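PDB 4E9L: attaching and effacing protein, pathogenesis factor from Escherichia coli, which probably mediates bacterial adhesion as a member of the intimin/invasin family, this piece being a row of immunoglobulin-like invasin domains. Local coordinates for residues Gly107-Trp113 with Trp154-Leu160. Residues are numbered along the deposited sequence; the frame is centred on the assembly and turned at random.
Sequences GTVTAIW and WTAQISL
Two central strands of an immunoglobulin-like β-sandwich pair antiparallel here, in a sheet ordered 95-99, 108-114, 153-159, 142-148; the axes of 108-113 and 154-159 approach to 4.7 Å, N-to-C directions at 159°, with extended backbone angles. Hydrogen-bonded pairs W113-W154, A111-A156 and V109-I158 alternate with non-hydrogen-bonded I112-T155, T110-Q157 and T108-S159 (CA-CA 4.7 Å each). W154 N donates to W113 O and W113 N to W154 O, both 2.8 Å. The five-membered ring of W154 (chi1 m) lies obliquely 4.8 Å from the six-membered ring of W113 (chi1 t), planes at 35°. T155 CG2 lies 4.2 Å from I112 CG2, on the face opposite the tryptophans. A156 N donates to A111 O (3.0 Å), A111 N to A156 O (2.8 Å). The m, m rotamer brings Q157 OE1 to 2.7 Å from T110 OG1, its donor. I158 N donates to V109 O (2.8 Å); I158 O accepts from V109 N (3.1 Å) and T108 OG1 (2.9 Å). I158 CB packs 3.7 Å from V109 CG1, on the buried face shared with L167 and V169 of strand 165-173. Beyond S159, L160 N donates to G107 O (2.9 Å, 163°).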
ATOM      1  N   GLY A 107       2.049 -28.223  11.441  1.00 20.38           N
ATOM      2  CA  GLY A 107       1.578 -29.538  11.032  1.00 19.40           C
ATOM      3  C   GLY A 107       2.678 -30.584  11.096  1.00 22.17           C
ATOM      4  O   GLY A 107       3.610 -30.521  11.921  1.00 19.79           O
ATOM      5  N   THR A 108       2.582 -31.549  10.211  1.00 19.39           N
ATOM      6  CA  THR A 108       3.570 -32.625  10.135  1.00 19.97           C
ATOM      7  C   THR A 108       3.936 -32.939   8.693  1.00 24.40           C
ATOM      8  O   THR A 108       3.154 -32.675   7.782  1.00 25.31           O
ATOM      9  CB  THR A 108       3.080 -33.862  10.946  1.00 34.12           C
ATOM     10  OG1 THR A 108       4.125 -34.830  10.987  1.00 46.36           O
ATOM     11  CG2 THR A 108       1.831 -34.498  10.359  1.00 30.94           C
ATOM     12  N   VAL A 109       5.119 -33.518   8.491  1.00 19.10           N
ATOM     13  CA  VAL A 109       5.601 -33.937   7.170  1.00 17.53           C
ATOM     14  C   VAL A 109       6.354 -35.267   7.348  1.00 20.63           C
ATOM     15  O   VAL A 109       7.005 -35.475   8.384  1.00 21.28           O
ATOM     16  CB  VAL A 109       6.402 -32.815   6.433  1.00 20.05           C
ATOM     17  CG1 VAL A 109       7.645 -32.384   7.213  1.00 19.50           C
ATOM     18  CG2 VAL A 109       6.747 -33.195   4.991  1.00 19.06           C
ATOM     19  N   THR A 110       6.199 -36.196   6.399  1.00 14.20           N
ATOM     20  CA  THR A 110       6.865 -37.493   6.547  1.00 15.23           C
ATOM     21  C   THR A 110       8.140 -37.495   5.720  1.00 18.30           C
ATOM     22  O   THR A 110       8.110 -37.056   4.585  1.00 15.53           O
ATOM     23  CB  THR A 110       5.925 -38.646   6.152  1.00 22.35           C
ATOM     24  OG1 THR A 110       4.723 -38.541   6.924  1.00 22.08           O
ATOM     25  CG2 THR A 110       6.564 -40.029   6.364  1.00 20.53           C
ATOM     26  N   ALA A 111       9.242 -38.013   6.279  1.00 17.29           N
ATOM     27  CA  ALA A 111      10.506 -38.164   5.555  1.00 16.10           C
ATOM     28  C   ALA A 111      10.633 -39.637   5.207  1.00 18.84           C
ATOM     29  O   ALA A 111      10.490 -40.485   6.083  1.00 18.26           O
ATOM     30  CB  ALA A 111      11.682 -37.731   6.424  1.00 17.07           C
ATOM     31  N   ILE A 112      10.895 -39.938   3.935  1.00 14.44           N
ATOM     32  CA  ILE A 112      11.060 -41.293   3.434  1.00 14.74           C
ATOM     33  C   ILE A 112      12.436 -41.384   2.778  1.00 17.00           C
ATOM     34  O   ILE A 112      12.663 -40.821   1.705  1.00 16.90           O
ATOM     35  CB  ILE A 112       9.943 -41.782   2.465  1.00 18.51           C
ATOM     36  CG1 ILE A 112       8.511 -41.443   2.990  1.00 20.16           C
ATOM     37  CG2 ILE A 112      10.105 -43.296   2.211  1.00 18.01           C
ATOM     38  CD1 ILE A 112       7.868 -40.211   2.269  1.00 28.41           C
ATOM     39  N   TRP A 113      13.340 -42.079   3.440  1.00 13.10           N
ATOM     40  CA  TRP A 113      14.703 -42.256   2.978  1.00 13.81           C
ATOM     41  C   TRP A 113      14.843 -43.658   2.386  1.00 16.96           C
ATOM     42  O   TRP A 113      14.529 -44.664   3.043  1.00 18.17           O
ATOM     43  CB  TRP A 113      15.644 -42.042   4.172  1.00 13.76           C
ATOM     44  CG  TRP A 113      17.072 -42.470   4.011  1.00 15.95           C
ATOM     45  CD1 TRP A 113      17.850 -42.412   2.883  1.00 18.55           C
ATOM     46  CD2 TRP A 113      17.932 -42.901   5.069  1.00 17.47           C
ATOM     47  NE1 TRP A 113      19.131 -42.829   3.171  1.00 18.30           N
ATOM     48  CE2 TRP A 113      19.209 -43.132   4.508  1.00 21.35           C
ATOM     49  CE3 TRP A 113      17.761 -43.055   6.457  1.00 21.04           C
ATOM     50  CZ2 TRP A 113      20.279 -43.614   5.269  1.00 22.33           C
ATOM     51  CZ3 TRP A 113      18.839 -43.485   7.216  1.00 23.99           C
ATOM     52  CH2 TRP A 113      20.092 -43.723   6.627  1.00 24.65           C
ATOM     53  N   TRP A 154      13.222 -46.163   5.063  1.00 17.64           N
ATOM     54  CA  TRP A 154      13.328 -45.701   6.429  1.00 16.59           C
ATOM     55  C   TRP A 154      12.409 -44.492   6.539  1.00 20.88           C
ATOM     56  O   TRP A 154      12.455 -43.601   5.677  1.00 21.50           O
ATOM     57  CB  TRP A 154      14.774 -45.304   6.704  1.00 15.06           C
ATOM     58  CG  TRP A 154      15.722 -46.463   6.644  1.00 15.71           C
ATOM     59  CD1 TRP A 154      16.197 -47.090   5.526  1.00 17.99           C
ATOM     60  CD2 TRP A 154      16.325 -47.116   7.761  1.00 15.68           C
ATOM     61  NE1 TRP A 154      17.054 -48.104   5.884  1.00 17.48           N
ATOM     62  CE2 TRP A 154      17.181 -48.115   7.252  1.00 19.40           C
ATOM     63  CE3 TRP A 154      16.269 -46.910   9.153  1.00 17.85           C
ATOM     64  CZ2 TRP A 154      17.941 -48.942   8.083  1.00 18.81           C
ATOM     65  CZ3 TRP A 154      17.030 -47.724   9.975  1.00 20.47           C
ATOM     66  CH2 TRP A 154      17.862 -48.720   9.439  1.00 20.86           C
ATOM     67  N   THR A 155      11.534 -44.469   7.542  1.00 16.07           N
ATOM     68  CA  THR A 155      10.583 -43.348   7.639  1.00 16.08           C
ATOM     69  C   THR A 155      10.715 -42.593   8.962  1.00 20.32           C
ATOM     70  O   THR A 155      10.950 -43.219   9.991  1.00 20.00           O
ATOM     71  CB  THR A 155       9.124 -43.867   7.456  1.00 23.76           C
ATOM     72  OG1 THR A 155       8.901 -44.911   8.379  1.00 30.41           O
ATOM     73  CG2 THR A 155       8.842 -44.405   6.054  1.00 21.32           C
ATOM     74  N   ALA A 156      10.580 -41.252   8.936  1.00 17.39           N
ATOM     75  CA  ALA A 156      10.589 -40.419  10.148  1.00 17.21           C
ATOM     76  C   ALA A 156       9.505 -39.370  10.031  1.00 21.68           C
ATOM     77  O   ALA A 156       9.217 -38.910   8.930  1.00 21.54           O
ATOM     78  CB  ALA A 156      11.943 -39.763  10.367  1.00 18.02           C
ATOM     79  N   GLN A 157       8.889 -39.004  11.159  1.00 17.55           N
ATOM     80  CA  GLN A 157       7.844 -37.989  11.149  1.00 17.80           C
ATOM     81  C   GLN A 157       8.420 -36.693  11.664  1.00 20.99           C
ATOM     82  O   GLN A 157       9.082 -36.687  12.714  1.00 21.49           O
ATOM     83  CB  GLN A 157       6.638 -38.426  12.020  1.00 20.47           C
ATOM     84  CG  GLN A 157       5.935 -39.710  11.554  1.00 34.40           C
ATOM     85  CD  GLN A 157       5.366 -39.656  10.145  1.00 53.45           C
ATOM     86  OE1 GLN A 157       4.992 -38.599   9.621  1.00 43.78           O
ATOM     87  NE2 GLN A 157       5.250 -40.819   9.516  1.00 48.62           N
ATOM     88  N   ILE A 158       8.224 -35.605  10.919  1.00 16.49           N
ATOM     89  CA  ILE A 158       8.698 -34.281  11.352  1.00 15.68           C
ATOM     90  C   ILE A 158       7.519 -33.447  11.893  1.00 20.10           C
ATOM     91  O   ILE A 158       6.536 -33.265  11.180  1.00 21.23           O
ATOM     92  CB  ILE A 158       9.517 -33.518  10.257  1.00 17.63           C
ATOM     93  CG1 ILE A 158      10.802 -34.291   9.869  1.00 18.49           C
ATOM     94  CG2 ILE A 158       9.898 -32.093  10.747  1.00 17.96           C
ATOM     95  CD1 ILE A 158      11.326 -33.978   8.427  1.00 25.57           C
ATOM     96  N   SER A 159       7.597 -32.981  13.145  1.00 17.36           N
ATOM     97  CA  SER A 159       6.577 -32.086  13.718  1.00 19.48           C
ATOM     98  C   SER A 159       7.115 -30.700  13.421  1.00 25.02           C
ATOM     99  O   SER A 159       8.211 -30.363  13.871  1.00 25.76           O
ATOM    100  CB  SER A 159       6.451 -32.273  15.232  1.00 25.45           C
ATOM    101  OG  SER A 159       6.090 -33.609  15.538  1.00 42.35           O
ATOM    102  N   LEU A 160       6.397 -29.936  12.599  1.00 22.34           N
ATOM    103  CA  LEU A 160       6.843 -28.614  12.164  1.00 21.36           C
ATOM    104  C   LEU A 160       6.605 -27.547  13.175  1.00 24.52           C
ATOM    105  O   LEU A 160       5.583 -27.547  13.844  1.00 24.17           O
ATOM    106  CB  LEU A 160       6.177 -28.213  10.833  1.00 20.45           C
ATOM    107  CG  LEU A 160       6.466 -29.150   9.653  1.00 24.12           C
ATOM    108  CD1 LEU A 160       5.434 -28.974   8.572  1.00 23.75           C
ATOM    109  CD2 LEU A 160       7.895 -28.942   9.116  1.00 22.37           C
TER